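Side-chain contacts in peptidyl-prolyl cis-trans isomerase (Hirschia baltica, PDB 5EX2), which probably catalyses the cis-trans isomerisation of peptidyl-prolyl bonds, as cyclophilins do, and so helps proteins to fold: residues 11-14 against 15-19; 67-70 against 71-74; 189-192 against 193-197; 241-244 against 245-249. All coordinates share one frame; numbering follows the deposited sequence. Where two conformers were deposited one is given.

The four contacts show how local side-chain packing shapes turns, hairpins and helix ends in different parts of one cyclophilin. Contacts 2 and 3 both reach the closed eight-stranded barrel, their centres about 14 Å apart. Contact 2, by family resemblance, probably contributes to the active site. Separately, its Gly71 approaches to about 4 Å of a bound magnesium ion. Contact 1 is on the opposite side of the chain's centre from contact 2, about 34 Å away centre to centre, where the chain enters a small three-stranded sheet. Contact 4, in helix 238-247, has its centre about 19 Å from that of contact 1, and Asn16 of contact 1 bonds to the beginning of the same helix.

Contact 1: residues 11-14 against 15-19; sequences QADP and ENWRS
The carboxylate of Asp13 overlaps the side-chain amide of Asn16, their planes 81° apart. Asn16 ND2 gives a good hydrogen bond to Asp13 OD2 at 2.9 Å, arriving on the syn side of that oxygen but somewhat out of the carboxylate plane, and a weak one to OD1. With Asp13 CG anti to the backbone N (chi1 -167°), the acid folds back over the chain that follows it. In the backbone, Asn16 N binds Asp13 O at 3.0 Å from above the carbonyl plane, closing a type I beta turn with Pro14 and Glu15 at its corners; Trp17 N adds a weak bond to the same oxygen. Asp13 OD2 has a further partner: a water donates to it at 2.9 Å and accepts from Trp17 NE1 in the plane of the indole, tying acid to ring edge. Less comfortable is the approach of Asp13 OD1 to Glu15 OE1, 3.0 Å between two acidic groups, which may raise the proton affinity of one of them. Glu15, bent at chi2, runs alongside the Pro14 ring. The turn joins helix 7-11 to strand 17-19, an outer strand, within this chain, of the small antiparallel sheet. Asn16 pairs through its backbone with Arg234, beyond strand 229-233, while its OD1 accepts from Met239 N near the start of helix 238-247, and Trp17 meets Tyr5 edge-to-face.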
ATOM      1  N   GLN A  11     -18.775  -2.083 -11.825  1.00 15.75           N
ATOM      2  CA  GLN A  11     -18.801  -3.387 -12.491  1.00 18.55           C
ATOM      3  C   GLN A  11     -19.069  -3.311 -13.985  1.00 25.07           C
ATOM      4  O   GLN A  11     -18.604  -4.156 -14.753  1.00 27.68           O
ATOM      5  CB  GLN A  11     -19.854  -4.280 -11.848  1.00 22.80           C
ATOM      6  CG  GLN A  11     -19.454  -4.739 -10.482  1.00 22.57           C
ATOM      7  CD  GLN A  11     -20.458  -5.692  -9.867  1.00 23.84           C
ATOM      8  OE1 GLN A  11     -21.654  -5.615 -10.144  1.00 32.40           O
ATOM      9  NE2 GLN A  11     -19.974  -6.600  -9.029  1.00 39.25           N
ATOM     10  N   ALA A  12     -19.820  -2.306 -14.403  1.00 16.55           N
ATOM     11  CA  ALA A  12     -20.163  -2.160 -15.803  1.00 20.07           C
ATOM     12  C   ALA A  12     -19.024  -1.578 -16.624  1.00 16.83           C
ATOM     13  O   ALA A  12     -19.131  -1.502 -17.840  1.00 17.02           O
ATOM     14  CB  ALA A  12     -21.390  -1.286 -15.946  1.00 22.67           C
ATOM     15  N   ASP A  13     -17.942  -1.169 -15.967  1.00 14.38           N
ATOM     16  CA  ASP A  13     -16.937  -0.322 -16.610  1.00 11.05           C
ATOM     17  C   ASP A  13     -15.502  -0.767 -16.360  1.00 10.49           C
ATOM     18  O   ASP A  13     -14.728  -0.080 -15.702  1.00 10.43           O
ATOM     19  CB  ASP A  13     -17.135   1.117 -16.143  1.00 12.37           C
ATOM     20  CG  ASP A  13     -16.356   2.122 -16.972  1.00 12.42           C
ATOM     21  OD1 ASP A  13     -15.796   1.756 -18.028  1.00 15.31           O
ATOM     22  OD2 ASP A  13     -16.346   3.307 -16.591  1.00 14.05           O
ATOM     23  N   PRO A  14     -15.132  -1.924 -16.906  1.00 12.11           N
ATOM     24  CA  PRO A  14     -13.783  -2.453 -16.710  1.00 11.43           C
ATOM     25  C   PRO A  14     -12.707  -1.584 -17.354  1.00 12.34           C
ATOM     26  O   PRO A  14     -11.546  -1.716 -17.007  1.00 14.35           O
ATOM     27  CB  PRO A  14     -13.850  -3.834 -17.369  1.00 16.50           C
ATOM     28  CG  PRO A  14     -15.003  -3.764 -18.310  1.00 18.39           C
ATOM     29  CD  PRO A  14     -15.983  -2.837 -17.689  1.00 16.18           C
ATOM     30  N   GLU A  15     -13.091  -0.699 -18.267  1.00 11.53           N
ATOM     31  CA  GLU A  15     -12.140   0.226 -18.861  1.00 14.32           C
ATOM     32  C   GLU A  15     -11.595   1.199 -17.818  1.00 11.59           C
ATOM     33  O   GLU A  15     -10.468   1.693 -17.941  1.00 14.04           O
ATOM     34  CB  GLU A  15     -12.796   1.005 -20.007  1.00 17.19           C
ATOM     35  CG  GLU A  15     -13.221   0.149 -21.204  1.00 22.83           C
ATOM     36  CD  GLU A  15     -14.533  -0.632 -20.993  1.00 36.01           C
ATOM     37  OE1 GLU A  15     -15.274  -0.371 -20.011  1.00 20.68           O
ATOM     38  OE2 GLU A  15     -14.826  -1.513 -21.831  1.00 42.03           O
ATOM     39  N   ASN A  16     -12.383   1.450 -16.768  1.00  9.59           N
ATOM     40  CA  ASN A  16     -11.997   2.425 -15.763  1.00  9.39           C
ATOM     41  C   ASN A  16     -11.750   1.830 -14.397  1.00  9.25           C
ATOM     42  O   ASN A  16     -11.243   2.522 -13.526  1.00  9.01           O
ATOM     43  CB  ASN A  16     -13.045   3.509 -15.668  1.00  9.64           C
ATOM     44  CG  ASN A  16     -12.943   4.480 -16.811  1.00  9.90           C
ATOM     45  OD1 ASN A  16     -11.928   5.136 -16.982  1.00  9.87           O
ATOM     46  ND2 ASN A  16     -13.987   4.565 -17.612  1.00 10.77           N
ATOM     47  N   TRP A  17     -12.095   0.565 -14.201  1.00  9.14           N
ATOM     48  CA  TRP A  17     -11.993  -0.062 -12.885  1.00  8.96           C
ATOM     49  C   TRP A  17     -11.358  -1.441 -12.958  1.00 10.37           C
ATOM     50  O   TRP A  17     -11.753  -2.307 -13.746  1.00 13.30           O
ATOM     51  CB  TRP A  17     -13.368  -0.156 -12.232  1.00 10.08           C
ATOM     52  CG  TRP A  17     -13.947   1.176 -11.971  1.00  9.85           C
ATOM     53  CD1 TRP A  17     -14.816   1.858 -12.768  1.00  9.69           C
ATOM     54  CD2 TRP A  17     -13.673   2.024 -10.851  1.00  9.93           C
ATOM     55  NE1 TRP A  17     -15.117   3.070 -12.204  1.00 10.55           N
ATOM     56  CE2 TRP A  17     -14.419   3.201 -11.028  1.00 11.34           C
ATOM     57  CE3 TRP A  17     -12.866   1.900  -9.712  1.00  9.39           C
ATOM     58  CZ2 TRP A  17     -14.397   4.244 -10.108  1.00 10.03           C
ATOM     59  CZ3 TRP A  17     -12.847   2.942  -8.803  1.00 10.47           C
ATOM     60  CH2 TRP A  17     -13.615   4.089  -9.000  1.00  9.99           C
ATOM     61  N   ARG A  18     -10.376  -1.629 -12.090  1.00  9.68           N
ATOM     62  CA  ARG A  18      -9.632  -2.875 -11.966  1.00  8.90           C
ATOM     63  C   ARG A  18     -10.102  -3.618 -10.728  1.00  8.82           C
ATOM     64  O   ARG A  18     -10.092  -3.069  -9.630  1.00 11.19           O
ATOM     65  CB  ARG A  18      -8.127  -2.576 -11.872  1.00  9.57           C
ATOM     66  CG  ARG A  18      -7.254  -3.798 -11.619  1.00 12.01           C
ATOM     67  CD  ARG A  18      -5.766  -3.432 -11.500  1.00 12.25           C
ATOM     68  NE  ARG A  18      -5.484  -2.534 -10.384  1.00 10.11           N
ATOM     69  CZ  ARG A  18      -5.374  -2.933  -9.120  1.00 11.78           C
ATOM     70  NH1 ARG A  18      -5.524  -4.213  -8.808  1.00 13.17           N
ATOM     71  NH2 ARG A  18      -5.122  -2.046  -8.173  1.00 12.01           N
ATOM     72  N   SER A  19     -10.491  -4.871 -10.907  1.00 10.51           N
ATOM     73  CA  SER A  19     -10.928  -5.699  -9.798  1.00  9.79           C
ATOM     74  C   SER A  19      -9.707  -6.186  -9.026  1.00 12.89           C
ATOM     75  O   SER A  19      -8.781  -6.741  -9.613  1.00 13.50           O
ATOM     76  CB  SER A  19     -11.749  -6.867 -10.333  1.00 13.33           C
ATOM     77  OG  SER A  19     -12.111  -7.741  -9.282  1.00 16.79           O
TER
HETATM   78  O   HOH W   1     -18.379   0.355 -19.863  1.00 27.89           O
HETATM   79  O   HOH W   2     -17.379   3.815 -13.933  1.00 17.67           O

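Contact 2: residues 67-70 against 71-74; sequences RVIS and GFMA
Two strand ends run antiparallel, 156° apart in direction, with Ile69 N giving a nearly straight hydrogen bond to Met73 O at 2.9 Å. Where the chain returns, Phe72 and Met73 both face Ile69, a classic beta bulge, and Ile69 O receives weak bonds from the N of each. Ser70 and Gly71, the latter at positive phi, form the corner of a type II turn. Phe72 lies beside Ile69, both side chains pointing the same way. Ile69 CD1 comes to 3.8 Å from Phe72 CD2 at the edge of the ring, and Ile69 CG2 lies at that edge in the ring plane. One face of the Phe72 ring takes Met73 CG, over its centre and 3.5 Å above the plane. This hairpin carries the cyclophilin signature; in the family the corresponding arginine, phenylalanine, methionine and glutamine line the proline-binding active site, so Arg67, Phe72, Met73 and Gln75 probably do so here. Met73 CG sits between its backbone N and carbonyl carbon (chi1 56°), and further bends bring Met73 CE to 3.9 Å from Ile69 CD1. In one of two modelled conformers of Arg67, the extended chain puts its guanidinium against that methyl, CE lying over one face toward the rim; because of the second conformer this approach is doubtful. In this conformer Arg67 NH1 bonds to Gln75 OE1. On the other face of the sheet, Val68 CG2 meets Ala74 CB at 4.0 Å, and Ala74 in turn packs on Leu201.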
ATOM      1  N   ARG A  67       3.437   2.502  18.267  1.00  8.98           N
ATOM      2  CA  ARG A  67       4.235   3.680  17.937  0.51 11.60           C
ATOM      3  C   ARG A  67       3.525   4.456  16.848  1.00  9.53           C
ATOM      4  O   ARG A  67       3.521   4.046  15.691  1.00 10.10           O
ATOM      5  CB  ARG A  67       5.644   3.273  17.490  0.51 11.06           C
ATOM      6  CG  ARG A  67       6.546   4.422  17.040  0.51 26.09           C
ATOM      7  CD  ARG A  67       7.792   3.871  16.353  0.51 20.78           C
ATOM      8  NE  ARG A  67       8.603   4.897  15.689  0.51 16.88           N
ATOM      9  CZ  ARG A  67       8.970   4.878  14.408  0.51 12.83           C
ATOM     10  NH1 ARG A  67       8.609   3.887  13.605  0.51 22.28           N
ATOM     11  NH2 ARG A  67       9.711   5.866  13.917  0.51 14.61           N
ATOM     12  N   VAL A  68       2.918   5.566  17.240  1.00  8.63           N
ATOM     13  CA  VAL A  68       2.081   6.348  16.343  1.00  8.45           C
ATOM     14  C   VAL A  68       2.507   7.793  16.442  1.00  8.24           C
ATOM     15  O   VAL A  68       2.517   8.376  17.534  1.00  9.35           O
ATOM     16  CB  VAL A  68       0.593   6.202  16.706  1.00  8.96           C
ATOM     17  CG1 VAL A  68      -0.278   7.015  15.779  1.00 10.22           C
ATOM     18  CG2 VAL A  68       0.180   4.746  16.672  1.00  9.79           C
ATOM     19  N   ILE A  69       2.907   8.352  15.307  1.00  8.85           N
ATOM     20  CA  ILE A  69       3.473   9.680  15.270  1.00  9.53           C
ATOM     21  C   ILE A  69       2.637  10.525  14.322  1.00  9.58           C
ATOM     22  O   ILE A  69       2.467  10.172  13.142  1.00  9.69           O
ATOM     23  CB  ILE A  69       4.947   9.629  14.835  1.00 10.83           C
ATOM     24  CG1 ILE A  69       5.754   8.792  15.834  1.00 13.57           C
ATOM     25  CG2 ILE A  69       5.508  11.026  14.727  1.00 12.68           C
ATOM     26  CD1 ILE A  69       7.200   8.575  15.438  1.00 12.63           C
ATOM     27  N   SER A  70       2.090  11.609  14.855  1.00 11.95           N
ATOM     28  CA  SER A  70       1.250  12.499  14.080  1.00 14.77           C
ATOM     29  C   SER A  70       2.008  13.024  12.886  1.00 12.51           C
ATOM     30  O   SER A  70       3.181  13.379  12.995  1.00 14.54           O
ATOM     31  CB  SER A  70       0.756  13.666  14.927  1.00 22.45           C
ATOM     32  OG  SER A  70      -0.194  14.421  14.195  1.00 23.70           O
ATOM     33  N   GLY A  71       1.335  13.059  11.746  1.00 12.10           N
ATOM     34  CA  GLY A  71       1.956  13.561  10.540  1.00 13.81           C
ATOM     35  C   GLY A  71       2.997  12.628   9.944  1.00 12.01           C
ATOM     36  O   GLY A  71       3.764  13.049   9.087  1.00 12.58           O
ATOM     37  N   PHE A  72       3.023  11.376  10.377  1.00 10.01           N
ATOM     38  CA  PHE A  72       4.031  10.422   9.940  1.00  8.33           C
ATOM     39  C   PHE A  72       3.388   9.062   9.688  1.00  9.39           C
ATOM     40  O   PHE A  72       2.972   8.783   8.570  1.00  9.26           O
ATOM     41  CB  PHE A  72       5.158  10.386  10.994  1.00  9.71           C
ATOM     42  CG  PHE A  72       6.309   9.484  10.664  1.00  9.20           C
ATOM     43  CD1 PHE A  72       6.590   9.104   9.357  1.00 12.48           C
ATOM     44  CD2 PHE A  72       7.126   9.035  11.673  1.00 11.44           C
ATOM     45  CE1 PHE A  72       7.668   8.277   9.085  1.00 12.16           C
ATOM     46  CE2 PHE A  72       8.181   8.205  11.418  1.00 10.41           C
ATOM     47  CZ  PHE A  72       8.465   7.825  10.117  1.00 12.48           C
ATOM     48  N   MET A  73       3.273   8.232  10.712  1.00  9.83           N
ATOM     49  CA  MET A  73       2.746   6.898  10.506  1.00  9.04           C
ATOM     50  C   MET A  73       2.273   6.273  11.806  1.00  9.02           C
ATOM     51  O   MET A  73       2.528   6.788  12.893  1.00  9.56           O
ATOM     52  CB  MET A  73       3.809   6.012   9.844  1.00  8.90           C
ATOM     53  CG  MET A  73       5.133   5.935  10.606  1.00 11.26           C
ATOM     54  SD  MET A  73       5.041   4.702  11.934  1.00 13.12           S
ATOM     55  CE  MET A  73       5.776   5.588  13.309  1.00 18.20           C
ATOM     56  N   ALA A  74       1.558   5.165  11.640  1.00  8.47           N
ATOM     57  CA  ALA A  74       1.142   4.312  12.738  1.00  8.36           C
ATOM     58  C   ALA A  74       1.782   2.946  12.579  1.00  7.88           C
ATOM     59  O   ALA A  74       1.560   2.248  11.585  1.00  8.93           O
ATOM     60  CB  ALA A  74      -0.368   4.192  12.763  1.00  9.52           C
TER

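Contact 3: residues 189-192 against 193-197; sequences GRML and EGLDV
Apolar contact across the bend comes from Met191, whose terminal CE meets Leu195 CD1 at 4.0 Å, the two side chains crossing at about a right angle. Met191 runs straight as far as SD and then bends at chi3 (-91°), which turns the methyl toward the leucine; SD itself passes 4.0 Å from Gly194 O. Leu195 holds CG anti to its backbone N (chi1 174°) and offers the CD1 branch. Of a different kind, and confined to the strand end, is a methyl packed over a guanidinium: Leu192 CD2 rests on one face of Arg190, 3.2 Å above the plane and toward the rim. Polar linkage across the corner goes through water. One molecule donates to Met191 O at 2.9 Å and accepts from Leu195 N at 3.0 Å, thereby satisfying an amide of the first helical turn; Met191 O also receives a bond from Gln258 NE2. Gly194 takes the N-cap position, with a positive phi of 111° that lets the chain swing from strand to helix. Just before it, Leu192 and Glu193 both face Tyr36, a classic beta bulge against strand 33-39. Strand 187-191 of the barrel thus passes into helix 195-198, with Met191 and Val197 both touching Val35, and Leu192 reaching across to Ala230 and Val232 of strand 229-233.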
ATOM      1  N   GLY A 189       2.240  -2.385   0.263  1.00  7.22           N
ATOM      2  CA  GLY A 189       0.810  -2.323   0.060  1.00  9.05           C
ATOM      3  C   GLY A 189       0.277  -0.917   0.161  1.00  7.68           C
ATOM      4  O   GLY A 189       1.025   0.031   0.358  1.00  7.49           O
ATOM      5  N   ARG A 190      -1.031  -0.803  -0.004  1.00  6.87           N
ATOM      6  CA  ARG A 190      -1.700   0.470   0.021  1.00  6.62           C
ATOM      7  C   ARG A 190      -3.088   0.333   0.621  1.00  5.96           C
ATOM      8  O   ARG A 190      -3.774  -0.622   0.317  1.00  8.15           O
ATOM      9  CB  ARG A 190      -1.782   1.022  -1.402  1.00  8.67           C
ATOM     10  CG  ARG A 190      -2.348   2.374  -1.464  1.00  7.74           C
ATOM     11  CD  ARG A 190      -2.359   2.869  -2.875  1.00  7.82           C
ATOM     12  NE  ARG A 190      -3.384   2.273  -3.723  1.00  9.72           N
ATOM     13  CZ  ARG A 190      -4.644   2.680  -3.760  1.00  8.84           C
ATOM     14  NH1 ARG A 190      -5.060   3.639  -2.943  1.00 11.34           N
ATOM     15  NH2 ARG A 190      -5.488   2.133  -4.619  1.00  9.72           N
ATOM     16  N   MET A 191      -3.491   1.306   1.434  1.00  6.57           N
ATOM     17  CA  MET A 191      -4.825   1.315   2.045  1.00  7.74           C
ATOM     18  C   MET A 191      -5.848   1.817   1.051  1.00  7.59           C
ATOM     19  O   MET A 191      -5.934   3.016   0.789  1.00 10.35           O
ATOM     20  CB  MET A 191      -4.828   2.195   3.300  1.00  8.23           C
ATOM     21  CG  MET A 191      -3.886   1.680   4.385  1.00  7.45           C
ATOM     22  SD  MET A 191      -3.879   2.662   5.884  1.00 10.94           S
ATOM     23  CE  MET A 191      -2.564   3.813   5.555  1.00 14.26           C
ATOM     24  N   LEU A 192      -6.601   0.893   0.472  1.00  7.94           N
ATOM     25  CA  LEU A 192      -7.681   1.236  -0.441  1.00  8.71           C
ATOM     26  C   LEU A 192      -8.752   2.057   0.252  1.00  9.61           C
ATOM     27  O   LEU A 192      -9.286   3.025  -0.297  1.00  9.54           O
ATOM     28  CB  LEU A 192      -8.306  -0.030  -1.011  1.00  9.90           C
ATOM     29  CG  LEU A 192      -7.377  -0.986  -1.745  1.00 10.33           C
ATOM     30  CD1 LEU A 192      -8.195  -2.074  -2.415  1.00 12.55           C
ATOM     31  CD2 LEU A 192      -6.537  -0.252  -2.784  1.00 12.45           C
ATOM     32  N   GLU A 193      -9.067   1.636   1.471  0.72  8.85           N
ATOM     33  CA  GLU A 193      -9.989   2.331   2.350  0.72 10.52           C
ATOM     34  C   GLU A 193      -9.368   2.225   3.719  0.72  8.91           C
ATOM     35  O   GLU A 193      -8.720   1.223   4.030  0.72  9.84           O
ATOM     36  CB  GLU A 193     -11.400   1.726   2.314  0.72 12.54           C
ATOM     37  CG  GLU A 193     -12.243   2.219   1.147  0.72 16.51           C
ATOM     38  CD  GLU A 193     -13.694   1.740   1.190  0.72 19.98           C
ATOM     39  OE1 GLU A 193     -14.143   1.219   2.241  0.72 15.09           O
ATOM     40  OE2 GLU A 193     -14.396   1.894   0.165  0.72 13.05           O
ATOM     41  N   GLY A 194      -9.524   3.269   4.515  1.00 11.47           N
ATOM     42  CA  GLY A 194      -9.034   3.263   5.876  1.00 11.50           C
ATOM     43  C   GLY A 194      -7.857   4.174   6.172  1.00 11.25           C
ATOM     44  O   GLY A 194      -7.353   4.164   7.278  1.00 10.98           O
ATOM     45  N   LEU A 195      -7.406   4.969   5.209  1.00  9.30           N
ATOM     46  CA  LEU A 195      -6.409   5.976   5.529  1.00  9.79           C
ATOM     47  C   LEU A 195      -6.907   6.873   6.655  1.00 10.35           C
ATOM     48  O   LEU A 195      -6.133   7.236   7.549  1.00 10.01           O
ATOM     49  CB  LEU A 195      -6.059   6.814   4.307  1.00 10.14           C
ATOM     50  CG  LEU A 195      -5.117   8.008   4.548  1.00  8.14           C
ATOM     51  CD1 LEU A 195      -3.835   7.598   5.219  1.00  9.86           C
ATOM     52  CD2 LEU A 195      -4.801   8.725   3.243  1.00 10.59           C
ATOM     53  N   ASP A 196      -8.186   7.233   6.626  1.00  9.28           N
ATOM     54  CA  ASP A 196      -8.750   8.076   7.673  1.00 12.68           C
ATOM     55  C   ASP A 196      -8.712   7.345   9.022  1.00 12.34           C
ATOM     56  O   ASP A 196      -8.432   7.948  10.061  1.00 11.82           O
ATOM     57  CB  ASP A 196     -10.184   8.505   7.321  1.00 12.24           C
ATOM     58  CG  ASP A 196     -11.131   7.330   7.067  1.00 24.48           C
ATOM     59  OD1 ASP A 196     -10.681   6.181   6.853  1.00 26.03           O
ATOM     60  OD2 ASP A 196     -12.361   7.574   7.071  1.00 40.32           O
ATOM     61  N   VAL A 197      -8.955   6.044   8.997  1.00  9.77           N
ATOM     62  CA  VAL A 197      -8.851   5.215  10.199  1.00  8.49           C
ATOM     63  C   VAL A 197      -7.412   5.248  10.723  1.00  9.55           C
ATOM     64  O   VAL A 197      -7.182   5.465  11.927  1.00  9.19           O
ATOM     65  CB  VAL A 197      -9.292   3.767   9.921  1.00 11.86           C
ATOM     66  CG1 VAL A 197      -8.937   2.846  11.072  1.00  8.85           C
ATOM     67  CG2 VAL A 197     -10.787   3.719   9.661  1.00 11.41           C
TER
HETATM   68  O   HOH W   3      -7.735   4.742   2.284  1.00 11.87           O

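Contact 4: residues 241-244 against 245-249; sequences SLFL and DRMGR
Arg249 folds back from just beyond a helix end onto Leu244 and Ser241. From CB its chain turns beside the backbone N (chi1 -73°) and then runs extended, Arg249 CG passing 3.6 Å from Leu244 O. Next comes Arg249 NE, which gives Asp245 OD1 a salt-bridging hydrogen bond of 2.7 Å, nearly along the oxygen's C-O axis and close to the guanidinium plane. Arg249 CZ lies against Leu244 CB, which sits 3.5 Å above the centre of the flat group. At the tip Arg249 NH1 is 3.5 Å from Leu244 CD1 and bonds to Ile110 O, whereas Arg249 NH2 gives weak bonds to Ser241 O at 3.1 Å and to Asp245 OD1. Ser241 O is thus shared, since Asp245 N binds it too as part of the helix. The arrangement marks the C-terminal end of helix 238-247: Gly248 N still bonds to Leu244 O at 2.9 Å, but Gly248 itself leaves helical angles with positive phi, and this swings Arg249 round to lie beside the last turns. With OD1 gripped firmly by Arg249 NE and weakly by NH2, Asp245 is probably kept ionised. One turn apart on the same helix, Met247 CG stands over the Phe243 ring, 4.0 Å from its centroid, in a CH-pi contact; SD approaches obliquely, a Met-aromatic contact. Both residues also touch Pro257.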
ATOM      1  N   SER A 241      -7.845  10.277 -16.052  1.00  8.44           N
ATOM      2  CA  SER A 241      -7.424  11.496 -16.726  1.00  8.70           C
ATOM      3  C   SER A 241      -8.224  12.709 -16.241  1.00 10.15           C
ATOM      4  O   SER A 241      -7.681  13.790 -16.013  1.00 11.05           O
ATOM      5  CB  SER A 241      -7.579  11.311 -18.226  1.00  9.01           C
ATOM      6  OG  SER A 241      -7.108  12.428 -18.949  1.00 14.86           O
ATOM      7  N   LEU A 242      -9.530  12.514 -16.091  0.54  8.44           N
ATOM      8  CA  LEU A 242     -10.406  13.564 -15.607  0.54 10.52           C
ATOM      9  C   LEU A 242     -10.107  13.900 -14.152  0.54  8.95           C
ATOM     10  O   LEU A 242     -10.147  15.059 -13.751  0.54  9.88           O
ATOM     11  CB  LEU A 242     -11.861  13.124 -15.754  0.54 12.97           C
ATOM     12  CG  LEU A 242     -12.312  13.001 -17.206  0.54  8.48           C
ATOM     13  CD1 LEU A 242     -13.691  12.361 -17.299  0.54 12.70           C
ATOM     14  CD2 LEU A 242     -12.306  14.362 -17.892  0.54 16.12           C
ATOM     15  N   PHE A 243      -9.829  12.874 -13.360  1.00  9.41           N
ATOM     16  CA  PHE A 243      -9.444  13.056 -11.965  1.00  9.81           C
ATOM     17  C   PHE A 243      -8.183  13.907 -11.849  1.00 10.02           C
ATOM     18  O   PHE A 243      -8.152  14.878 -11.096  1.00 10.61           O
ATOM     19  CB  PHE A 243      -9.284  11.674 -11.328  1.00 11.12           C
ATOM     20  CG  PHE A 243      -8.615  11.662  -9.981  1.00 12.57           C
ATOM     21  CD1 PHE A 243      -7.251  11.443  -9.895  1.00 11.54           C
ATOM     22  CD2 PHE A 243      -9.349  11.788  -8.810  1.00 14.07           C
ATOM     23  CE1 PHE A 243      -6.613  11.408  -8.672  1.00 15.38           C
ATOM     24  CE2 PHE A 243      -8.711  11.744  -7.572  1.00 15.17           C
ATOM     25  CZ  PHE A 243      -7.345  11.545  -7.514  1.00 14.75           C
ATOM     26  N   LEU A 244      -7.158  13.596 -12.632  1.00  9.07           N
ATOM     27  CA  LEU A 244      -5.931  14.389 -12.613  1.00 10.98           C
ATOM     28  C   LEU A 244      -6.202  15.814 -13.062  1.00 12.76           C
ATOM     29  O   LEU A 244      -5.687  16.764 -12.486  1.00 13.79           O
ATOM     30  CB  LEU A 244      -4.871  13.769 -13.514  1.00 11.74           C
ATOM     31  CG  LEU A 244      -4.277  12.447 -13.069  1.00  9.74           C
ATOM     32  CD1 LEU A 244      -3.343  11.916 -14.132  1.00 12.04           C
ATOM     33  CD2 LEU A 244      -3.516  12.624 -11.782  1.00 13.92           C
ATOM     34  N   ASP A 245      -7.014  15.967 -14.101  1.00 12.52           N
ATOM     35  CA  ASP A 245      -7.380  17.299 -14.562  1.00 12.86           C
ATOM     36  C   ASP A 245      -7.990  18.118 -13.441  1.00 14.00           C
ATOM     37  O   ASP A 245      -7.664  19.292 -13.254  1.00 16.16           O
ATOM     38  CB  ASP A 245      -8.394  17.259 -15.705  1.00 13.16           C
ATOM     39  CG  ASP A 245      -7.825  16.746 -17.011  1.00 18.28           C
ATOM     40  OD1 ASP A 245      -6.588  16.605 -17.163  1.00 14.55           O
ATOM     41  OD2 ASP A 245      -8.651  16.516 -17.919  1.00 16.52           O
ATOM     42  N   ARG A 246      -8.923  17.490 -12.738  1.00 13.69           N
ATOM     43  CA  ARG A 246      -9.689  18.140 -11.694  1.00 16.12           C
ATOM     44  C   ARG A 246      -8.789  18.471 -10.498  1.00 16.54           C
ATOM     45  O   ARG A 246      -8.862  19.574  -9.957  1.00 18.83           O
ATOM     46  CB  ARG A 246     -10.863  17.231 -11.323  1.00 17.90           C
ATOM     47  CG  ARG A 246     -11.786  17.719 -10.243  1.00 31.97           C
ATOM     48  CD  ARG A 246     -12.830  16.654  -9.961  1.00 22.75           C
ATOM     49  NE  ARG A 246     -12.503  15.860  -8.774  1.00 38.61           N
ATOM     50  CZ  ARG A 246     -12.446  14.529  -8.719  1.00 40.44           C
ATOM     51  NH1 ARG A 246     -12.687  13.774  -9.791  1.00 21.49           N
ATOM     52  NH2 ARG A 246     -12.141  13.946  -7.564  1.00 32.39           N
ATOM     53  N   MET A 247      -7.917  17.545 -10.108  1.00 14.17           N
ATOM     54  CA  MET A 247      -7.104  17.723  -8.906  1.00 19.24           C
ATOM     55  C   MET A 247      -5.849  18.573  -9.097  1.00 20.89           C
ATOM     56  O   MET A 247      -5.411  19.242  -8.162  1.00 20.65           O
ATOM     57  CB  MET A 247      -6.690  16.369  -8.356  1.00 18.85           C
ATOM     58  CG  MET A 247      -7.870  15.525  -7.941  1.00 16.65           C
ATOM     59  SD  MET A 247      -9.002  16.357  -6.801  1.00 17.67           S
ATOM     60  CE  MET A 247      -7.931  16.813  -5.442  1.00 19.42           C
ATOM     61  N   GLY A 248      -5.264  18.543 -10.291  1.00 17.79           N
ATOM     62  CA  GLY A 248      -4.111  19.373 -10.606  1.00 20.88           C
ATOM     63  C   GLY A 248      -2.885  18.598 -11.044  1.00 15.47           C
ATOM     64  O   GLY A 248      -2.270  17.881 -10.265  1.00 19.71           O
ATOM     65  N   ARG A 249      -2.501  18.776 -12.304  1.00 16.37           N
ATOM     66  CA  ARG A 249      -1.422  17.985 -12.895  1.00 16.99           C
ATOM     67  C   ARG A 249      -0.032  18.563 -12.642  1.00 20.38           C
ATOM     68  O   ARG A 249       0.963  18.050 -13.155  1.00 20.11           O
ATOM     69  CB  ARG A 249      -1.670  17.841 -14.383  1.00 20.33           C
ATOM     70  CG  ARG A 249      -2.797  16.887 -14.668  1.00 16.31           C
ATOM     71  CD  ARG A 249      -3.009  16.839 -16.109  1.00 17.91           C
ATOM     72  NE  ARG A 249      -4.035  15.886 -16.484  1.00 15.70           N
ATOM     73  CZ  ARG A 249      -3.796  14.623 -16.814  1.00 16.02           C
ATOM     74  NH1 ARG A 249      -2.559  14.130 -16.787  1.00 15.03           N
ATOM     75  NH2 ARG A 249      -4.795  13.845 -17.180  1.00 13.36           N
TER